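Local coordinates for protein putative superoxide reductase (Thermotoga maritima, PDB 3QZB) that probably reduces superoxide to hydrogen peroxide at an iron centre, using electrons that arrive by way of rubredoxin, at residues D75-P78 and Y79-V83. Residues are numbered along the deposited sequence; the frame is centred on the assembly and turned at random.
Sequences DGDP and YVYEV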
loop_
_atom_site.group_PDB
_atom_site.type_symbol
_atom_site.label_atom_id
_atom_site.label_comp_id
_atom_site.label_asym_id
_atom_site.label_seq_id
_atom_site.Cartn_x
_atom_site.Cartn_y
_atom_site.Cartn_z
ATOM N N ASP A 75 -24.589 -7.024 -3.754
ATOM C CA ASP A 75 -25.526 -7.597 -4.679
ATOM C C ASP A 75 -26.241 -6.513 -5.441
ATOM O O ASP A 75 -26.697 -5.523 -4.843
ATOM C CB ASP A 75 -26.574 -8.447 -3.951
ATOM C CG ASP A 75 -26.053 -9.634 -3.232
ATOM O OD1 ASP A 75 -24.901 -10.043 -3.466
ATOM O OD2 ASP A 75 -26.847 -10.188 -2.376
ATOM N N GLY A 76 -26.318 -6.672 -6.748
ATOM C CA GLY A 76 -27.053 -5.767 -7.613
ATOM C C GLY A 76 -26.276 -4.513 -7.994
ATOM O O GLY A 76 -26.789 -3.699 -8.763
ATOM N N ASP A 77 -25.072 -4.329 -7.480
ATOM C CA ASP A 77 -24.256 -3.149 -7.806
ATOM C C ASP A 77 -23.285 -3.486 -8.930
ATOM O O ASP A 77 -22.829 -4.637 -9.031
ATOM C CB ASP A 77 -23.511 -2.720 -6.562
ATOM C CG ASP A 77 -22.836 -1.388 -6.683
ATOM O OD1 ASP A 77 -23.539 -0.353 -6.609
ATOM O OD2 ASP A 77 -21.588 -1.383 -6.916
ATOM N N PRO A 78 -22.874 -2.501 -9.754
ATOM C CA PRO A 78 -21.957 -2.836 -10.853
ATOM C C PRO A 78 -20.496 -3.112 -10.442
ATOM O O PRO A 78 -19.720 -3.539 -11.309
ATOM C CB PRO A 78 -21.998 -1.569 -11.729
ATOM C CG PRO A 78 -23.241 -0.857 -11.381
ATOM C CD PRO A 78 -23.432 -1.144 -9.934
ATOM N N TYR A 79 -20.108 -2.764 -9.232
ATOM C CA TYR A 79 -18.703 -2.580 -8.897
ATOM C C TYR A 79 -18.259 -3.485 -7.732
ATOM O O TYR A 79 -19.075 -3.998 -6.972
ATOM C CB TYR A 79 -18.432 -1.108 -8.575
ATOM C CG TYR A 79 -18.900 -0.164 -9.669
ATOM C CD1 TYR A 79 -18.340 -0.205 -10.947
ATOM C CD2 TYR A 79 -19.907 0.725 -9.447
ATOM C CE1 TYR A 79 -18.770 0.638 -11.940
ATOM C CE2 TYR A 79 -20.381 1.563 -10.440
ATOM C CZ TYR A 79 -19.821 1.495 -11.702
ATOM O OH TYR A 79 -20.256 2.336 -12.710
ATOM N N VAL A 80 -16.917 -3.551 -7.548
ATOM C CA VAL A 80 -16.328 -3.928 -6.311
ATOM C C VAL A 80 -15.763 -2.733 -5.582
ATOM O O VAL A 80 -15.406 -1.706 -6.200
ATOM C CB VAL A 80 -15.210 -4.984 -6.455
ATOM C CG1 VAL A 80 -15.797 -6.328 -6.870
ATOM C CG2 VAL A 80 -14.109 -4.571 -7.452
ATOM N N TYR A 81 -15.609 -2.888 -4.247
ATOM C CA TYR A 81 -15.066 -1.909 -3.371
ATOM C C TYR A 81 -13.928 -2.535 -2.611
ATOM O O TYR A 81 -14.077 -3.623 -2.052
ATOM C CB TYR A 81 -16.130 -1.316 -2.410
ATOM C CG TYR A 81 -17.297 -0.766 -3.196
ATOM C CD1 TYR A 81 -17.291 0.506 -3.678
ATOM C CD2 TYR A 81 -18.293 -1.604 -3.630
ATOM C CE1 TYR A 81 -18.324 0.965 -4.510
ATOM C CE2 TYR A 81 -19.297 -1.148 -4.428
ATOM C CZ TYR A 81 -19.322 0.149 -4.859
ATOM O OH TYR A 81 -20.327 0.609 -5.700
ATOM N N GLU A 82 -12.774 -1.867 -2.601
ATOM C CA GLU A 82 -11.608 -2.379 -1.890
ATOM C C GLU A 82 -11.826 -2.150 -0.396
ATOM O O GLU A 82 -11.821 -1.026 0.092
ATOM C CB GLU A 82 -10.326 -1.677 -2.358
ATOM C CG GLU A 82 -9.052 -2.375 -1.830
ATOM C CD GLU A 82 -7.784 -1.742 -2.338
ATOM O OE1 GLU A 82 -7.596 -0.526 -2.066
ATOM O OE2 GLU A 82 -6.969 -2.464 -2.980
ATOM N N VAL A 83 -12.063 -3.222 0.319
ATOM C CA VAL A 83 -12.159 -3.184 1.778
ATOM C C VAL A 83 -10.819 -2.794 2.409
ATOM O O VAL A 83 -10.750 -1.997 3.316
ATOM C CB VAL A 83 -12.659 -4.542 2.310
ATOM C CG1 VAL A 83 -12.467 -4.718 3.810
ATOM C CG2 VAL A 83 -14.122 -4.750 1.905
#
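The carboxylate of Asp77 is hydrogen-bonded to both Tyr79 and Tyr81 through one oxygen. Asp77 OD2 accepts a hydrogen bond from the Tyr81 hydroxyl, with OH 2.7 Å from OD2. It accepts a second from the backbone N-H of Tyr79, with N 3.1 Å from OD2 and an N-H...O angle of 149°. This bond, from the N-H two residues on to the aspartate side chain, makes an Asx turn. The two donors reach OD2 from opposite faces of the carboxylate, and both stand well out of its plane. Asp77 has its CG anti to the backbone N (chi1 -170°), which carries OD2 forward along the chain to both of them. The Tyr81 side chain runs at about a right angle to that of Asp77, and OD2 lies at the edge of its ring.

The apolar part is a CH-pi contact between neighbours. Pro78 CB sits over one face of the Tyr79 ring, 3.6 Å from the centroid and only 6° off the ring normal. Pro78 CG lies 3.9 Å from Tyr79 CE2, on the same side of the ring. The Tyr81 hydroxyl lies at the edge of the Tyr79 ring, in its plane.

The contact lies in the connection of the beta hairpin formed by strands 65-74 and 81-87, and at the first residue of the second strand, away from the iron site. Gln73 hydrogen-bonds to the carbonyl of Tyr79, and Tyr79 also packs on Ile129 of the second subunit.

Two donors on OD2 restrict rotation of the carboxylate; the Tyr79 bond closes the turn, and the Tyr81 bond ties it to the start of strand 81-87. They would also be expected to stabilise the negative charge on Asp77.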